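Local coordinates for uncharacterized protein SAV2460 (Streptomyces avermitilis, PDB 2QNG), which is of unknown function but binds calcium ions and belongs to the CAPAB/TerDEXZ family of TerD-domain proteins, at residues His180-Asp185 with Ala190-Gly195; Val118-Arg123 with Arg127-Val132. One frame throughout, in Å; residues are numbered along the deposited sequence.

Contact 1 (His180-Asp185 with Ala190-Gly195)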
loop_
_atom_site.group_PDB
_atom_site.type_symbol
_atom_site.label_atom_id
_atom_site.label_comp_id
_atom_site.label_asym_id
_atom_site.label_seq_id
_atom_site.Cartn_x
_atom_site.Cartn_y
_atom_site.Cartn_z
ATOM N N HIS A 180 -6.855 -6.022 -4.974
ATOM C CA HIS A 180 -7.555 -7.165 -4.375
ATOM C C HIS A 180 -8.079 -6.773 -3.020
ATOM O O HIS A 180 -7.318 -6.317 -2.170
ATOM C CB HIS A 180 -6.609 -8.351 -4.235
ATOM C CG HIS A 180 -6.202 -8.923 -5.554
ATOM N ND1 HIS A 180 -5.009 -8.615 -6.171
ATOM C CD2 HIS A 180 -6.855 -9.765 -6.394
ATOM C CE1 HIS A 180 -4.933 -9.258 -7.324
ATOM N NE2 HIS A 180 -6.041 -9.960 -7.483
ATOM N N GLY A 181 -9.386 -6.935 -2.843
ATOM C CA GLY A 181 -10.045 -6.511 -1.626
ATOM C C GLY A 181 -9.993 -7.518 -0.505
ATOM O O GLY A 181 -10.018 -8.732 -0.723
ATOM N N TYR A 182 -9.918 -6.989 0.714
ATOM C CA TYR A 182 -9.907 -7.766 1.959
ATOM C C TYR A 182 -10.966 -7.207 2.901
ATOM O O TYR A 182 -11.303 -6.016 2.843
ATOM C CB TYR A 182 -8.536 -7.651 2.648
ATOM C CG TYR A 182 -7.415 -8.403 1.972
ATOM C CD1 TYR A 182 -6.835 -9.504 2.595
ATOM C CD2 TYR A 182 -6.934 -8.027 0.715
ATOM C CE1 TYR A 182 -5.800 -10.197 2.002
ATOM C CE2 TYR A 182 -5.891 -8.709 0.107
ATOM C CZ TYR A 182 -5.343 -9.813 0.751
ATOM O OH TYR A 182 -4.312 -10.508 0.150
ATOM N N ASP A 183 -11.460 -8.059 3.801
ATOM C CA ASP A 183 -12.495 -7.676 4.762
ATOM C C ASP A 183 -11.924 -7.463 6.161
ATOM O O ASP A 183 -12.687 -7.324 7.126
ATOM C CB ASP A 183 -13.612 -8.728 4.840
ATOM C CG ASP A 183 -14.354 -8.900 3.537
ATOM O OD1 ASP A 183 -14.690 -7.895 2.865
ATOM O OD2 ASP A 183 -14.663 -10.069 3.206
ATOM N N SER A 184 -10.607 -7.381 6.256
ATOM C CA SER A 184 -9.900 -7.382 7.541
ATOM C C SER A 184 -9.533 -6.004 8.063
ATOM O O SER A 184 -9.554 -5.009 7.319
ATOM C CB SER A 184 -8.680 -8.323 7.497
ATOM O OG SER A 184 -8.041 -8.276 6.226
ATOM N N ASP A 185 -9.223 -5.958 9.359
ATOM C CA ASP A 185 -8.766 -4.730 9.998
ATOM C C ASP A 185 -7.270 -4.534 9.719
ATOM O O ASP A 185 -6.611 -5.420 9.153
ATOM C CB ASP A 185 -9.126 -4.706 11.498
ATOM C CG ASP A 185 -8.446 -5.784 12.291
ATOM O OD1 ASP A 185 -7.448 -6.380 11.819
ATOM O OD2 ASP A 185 -8.908 -6.016 13.434
ATOM N N ALA A 190 -2.061 -6.636 7.678
ATOM C CA ALA A 190 -0.602 -6.595 7.594
ATOM C C ALA A 190 0.028 -7.974 7.656
ATOM O O ALA A 190 1.116 -8.192 7.127
ATOM C CB ALA A 190 0.002 -5.670 8.645
ATOM N N ARG A 191 -0.662 -8.923 8.292
ATOM C CA ARG A 191 -0.104 -10.268 8.438
ATOM C C ARG A 191 -0.419 -11.152 7.248
ATOM O O ARG A 191 0.307 -12.119 6.987
ATOM C CB ARG A 191 -0.625 -10.966 9.705
ATOM C CG ARG A 191 -0.412 -10.214 11.005
ATOM C CD ARG A 191 1.011 -9.769 11.253
ATOM N NE ARG A 191 2.004 -10.836 11.155
ATOM C CZ ARG A 191 3.287 -10.640 10.835
ATOM N NH1 ARG A 191 3.738 -9.406 10.609
ATOM N NH2 ARG A 191 4.118 -11.673 10.772
ATOM N N VAL A 192 -1.526 -10.858 6.556
ATOM C CA VAL A 192 -2.034 -11.758 5.506
ATOM C C VAL A 192 -1.893 -11.204 4.091
ATOM O O VAL A 192 -2.177 -11.903 3.110
ATOM C CB VAL A 192 -3.499 -12.212 5.777
ATOM C CG1 VAL A 192 -3.594 -12.905 7.124
ATOM C CG2 VAL A 192 -4.487 -11.027 5.678
HETATM N N MSE A 193 -1.426 -9.955 3.980
HETATM C CA MSE A 193 -1.416 -9.286 2.675
HETATM C C MSE A 193 -0.492 -9.913 1.618
HETATM O O MSE A 193 -0.582 -9.563 0.438
HETATM C CB MSE A 193 -1.083 -7.779 2.818
HETATM C CG MSE A 193 0.307 -7.527 3.391
HETATM SE SE MSE A 193 0.626 -5.669 3.857
HETATM C CE MSE A 193 0.622 -4.955 2.047
ATOM N N GLY A 194 0.390 -10.818 2.024
ATOM C CA GLY A 194 1.255 -11.504 1.078
ATOM C C GLY A 194 0.663 -12.702 0.364
ATOM O O GLY A 194 1.313 -13.255 -0.527
ATOM N N GLY A 195 -0.563 -13.099 0.721
ATOM C CA GLY A 195 -1.164 -14.306 0.129
ATOM C C GLY A 195 -1.254 -14.262 -1.389
ATOM O O GLY A 195 -1.575 -13.229 -1.965
#

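Contact 2 (Val118-Arg123 with Arg127-Val132)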
loop_
_atom_site.group_PDB
_atom_site.type_symbol
_atom_site.label_atom_id
_atom_site.label_comp_id
_atom_site.label_asym_id
_atom_site.label_seq_id
_atom_site.Cartn_x
_atom_site.Cartn_y
_atom_site.Cartn_z
ATOM N N VAL A 118 -3.485 -0.650 1.002
ATOM C CA VAL A 118 -4.111 0.488 1.633
ATOM C C VAL A 118 -5.154 -0.078 2.583
ATOM O O VAL A 118 -6.008 -0.874 2.163
ATOM C CB VAL A 118 -4.779 1.421 0.598
ATOM C CG1 VAL A 118 -5.532 2.567 1.272
ATOM C CG2 VAL A 118 -3.738 1.958 -0.391
ATOM N N VAL A 119 -5.075 0.323 3.857
ATOM C CA VAL A 119 -6.090 -0.057 4.832
ATOM C C VAL A 119 -6.928 1.140 5.225
ATOM O O VAL A 119 -6.408 2.260 5.291
ATOM C CB VAL A 119 -5.452 -0.673 6.102
ATOM C CG1 VAL A 119 -4.645 -1.889 5.747
ATOM C CG2 VAL A 119 -4.567 0.338 6.865
ATOM N N ILE A 120 -8.200 0.894 5.527
ATOM C CA ILE A 120 -9.043 1.904 6.114
ATOM C C ILE A 120 -9.110 1.593 7.596
ATOM O O ILE A 120 -9.449 0.470 7.989
ATOM C CB ILE A 120 -10.455 1.856 5.546
ATOM C CG1 ILE A 120 -10.443 2.017 4.023
ATOM C CG2 ILE A 120 -11.336 2.927 6.236
ATOM C CD1 ILE A 120 -11.738 1.617 3.373
ATOM N N GLN A 121 -8.749 2.562 8.432
ATOM C CA GLN A 121 -8.852 2.340 9.881
ATOM C C GLN A 121 -10.313 2.106 10.266
ATOM O O GLN A 121 -11.211 2.781 9.758
ATOM C CB GLN A 121 -8.306 3.536 10.659
ATOM C CG GLN A 121 -6.774 3.641 10.564
ATOM C CD GLN A 121 -6.044 2.540 11.344
ATOM O OE1 GLN A 121 -6.591 1.965 12.291
ATOM N NE2 GLN A 121 -4.832 2.226 10.925
ATOM N N GLN A 122 -10.529 1.151 11.183
ATOM C CA GLN A 122 -11.877 0.670 11.534
ATOM C C GLN A 122 -12.272 0.955 12.972
ATOM O O GLN A 122 -13.428 0.771 13.331
ATOM C CB GLN A 122 -11.971 -0.857 11.316
ATOM C CG GLN A 122 -11.741 -1.315 9.881
ATOM C CD GLN A 122 -12.759 -0.732 8.939
ATOM O OE1 GLN A 122 -13.967 -0.873 9.152
ATOM N NE2 GLN A 122 -12.281 -0.096 7.871
ATOM N N ARG A 123 -11.325 1.372 13.802
ATOM C CA ARG A 123 -11.581 1.490 15.241
ATOM C C ARG A 123 -12.795 2.374 15.557
ATOM O O ARG A 123 -13.596 2.034 16.439
ATOM C CB ARG A 123 -10.323 2.006 15.952
ATOM C CG ARG A 123 -10.370 2.062 17.473
ATOM C CD ARG A 123 -9.362 3.100 18.003
ATOM N NE ARG A 123 -9.623 4.422 17.429
ATOM C CZ ARG A 123 -8.719 5.383 17.243
ATOM N NH1 ARG A 123 -7.444 5.206 17.594
ATOM N NH2 ARG A 123 -9.097 6.535 16.701
ATOM N N ARG A 127 -16.019 0.958 8.037
ATOM C CA ARG A 127 -15.973 1.801 6.845
ATOM C C ARG A 127 -15.313 1.030 5.748
ATOM O O ARG A 127 -14.207 0.508 5.932
ATOM C CB ARG A 127 -15.204 3.101 7.123
ATOM C CG ARG A 127 -15.309 4.123 5.997
ATOM C CD ARG A 127 -14.489 5.384 6.256
ATOM N NE ARG A 127 -14.900 6.072 7.471
ATOM C CZ ARG A 127 -15.905 6.937 7.541
ATOM N NH1 ARG A 127 -16.621 7.235 6.458
ATOM N NH2 ARG A 127 -16.211 7.494 8.709
ATOM N N THR A 128 -15.994 0.934 4.611
ATOM C CA THR A 128 -15.418 0.294 3.431
ATOM C C THR A 128 -15.096 1.345 2.375
ATOM O O THR A 128 -15.387 2.535 2.568
ATOM C CB THR A 128 -16.378 -0.746 2.837
ATOM O OG1 THR A 128 -17.510 -0.076 2.262
ATOM C CG2 THR A 128 -16.858 -1.733 3.920
ATOM N N PHE A 129 -14.487 0.941 1.248
ATOM C CA PHE A 129 -14.113 1.974 0.268
ATOM C C PHE A 129 -15.273 2.816 -0.253
ATOM O O PHE A 129 -15.066 3.995 -0.565
ATOM C CB PHE A 129 -13.228 1.411 -0.852
ATOM C CG PHE A 129 -11.825 1.117 -0.399
ATOM C CD1 PHE A 129 -10.896 2.136 -0.211
ATOM C CD2 PHE A 129 -11.444 -0.185 -0.118
ATOM C CE1 PHE A 129 -9.605 1.853 0.252
ATOM C CE2 PHE A 129 -10.146 -0.476 0.341
ATOM C CZ PHE A 129 -9.243 0.549 0.522
ATOM N N VAL A 130 -16.490 2.255 -0.320
ATOM C CA VAL A 130 -17.624 3.064 -0.787
ATOM C C VAL A 130 -17.951 4.174 0.232
ATOM O O VAL A 130 -18.538 5.220 -0.126
ATOM C CB VAL A 130 -18.882 2.192 -1.098
ATOM C CG1 VAL A 130 -19.571 1.739 0.180
ATOM C CG2 VAL A 130 -19.840 2.938 -2.026
ATOM N N GLY A 131 -17.572 3.946 1.495
ATOM C CA GLY A 131 -17.763 4.916 2.589
ATOM C C GLY A 131 -16.620 5.927 2.721
ATOM O O GLY A 131 -16.624 6.737 3.639
ATOM N N VAL A 132 -15.637 5.859 1.829
ATOM C CA VAL A 132 -14.577 6.844 1.755
ATOM C C VAL A 132 -14.935 7.801 0.613
ATOM O O VAL A 132 -15.285 7.364 -0.490
ATOM C CB VAL A 132 -13.235 6.166 1.455
ATOM C CG1 VAL A 132 -12.104 7.210 1.295
ATOM C CG2 VAL A 132 -12.904 5.157 2.547
#

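Contact 1 (His180-Asp185 with Ala190-Gly195)
At the C-terminal end of the TerD-domain chain, Y182 on the edge strand 173-182 meets V192 of the short helix 186-192 and M193 next to it. Its CE1 lies 4.0 Å from V192 CG2, and its CD1 is slightly farther from the same methyl. The two side chains run past one another in opposite directions, and the methyl meets the ring obliquely. V192 CG2 sits between its own backbone N and carbonyl carbon (chi1 of CG1 -58°), which turns this branch to the ring. Strand 173-182 leads through D183-D185 into helix 186-192. D185 is the N-cap of this helix, and its OD1 also bonds to T188 OG1. Residues 192-195 make a type I beta turn closed by G195 N to V192 O at 3.1 Å. Y182 OH comes near this turn, 3.9 Å from both V192 O and M193 O, too far for a hydrogen bond. The Y182 ring also meets F189 of the helix edge-to-face. M193, a selenomethionine, sends its end away from Y182 and toward the sheet, where it touches V54 and A56 of strand 51-59 and T161 of strand 159-167.

Contact 2 (Val118-Arg123 with Arg127-Val132)
I120 CD1 sits almost centrally over one face of the F129 ring, 3.6 Å from the ring centroid and 6° off the normal, a clear CH-pi contact. The same methyl touches V132 CG2 at 3.8 Å. It also lies 3.5 Å from F129 N, so it packs against both the ring and the backbone of 128-129. With I120 CG1 beside the backbone N (chi1 -57°), CG2 is left to meet R127 CB at 4.0 Å, the two side chains crossing at about a right angle. V118 O lies at the ring edge of F129, in its plane. This is the last part of strand 111-120 and the loop after it. The loop runs back beside the strand, with a short 3-10 segment at 129-131, and F129 also stacks on F151. At the polar edge the Q122 amide pairs with both backbone N and O of R127. Q122 OE1 accepts from R127 N at 3.0 Å, and Q122 NE2 donates to R127 O at 2.8 Å, in the carbonyl plane on a lone pair. The bend at chi2 of Q122 brings NE2 back to I120 O, at 2.9 Å, above that carbonyl plane. Three bonds fix the amide's rotation.

Overall arrangement
Both contacts reach the same five-stranded antiparallel sheet, in which strand 159-167 lies between strands 111-120 and 173-182. Their centres are 13 Å apart and their nearest atoms about 5 Å, so they do not touch. Contact 2 closes before contact 1 opens. Contact 2 joins strand 111-120 to the loop leading to strand 135-141 of the other sheet. Contact 1 joins edge strand 173-182 to the chain's C-terminal end. V119, on the strand of contact 2, also touches P186 and F189 of helix 186-192. Contact 2 borders the metal sites: the V118 side chain is about 8 Å from a calcium ion, and Q121 bonds the calcium ligand D52. In contact 1, the M193 side chain is about 10 Å from that of D52.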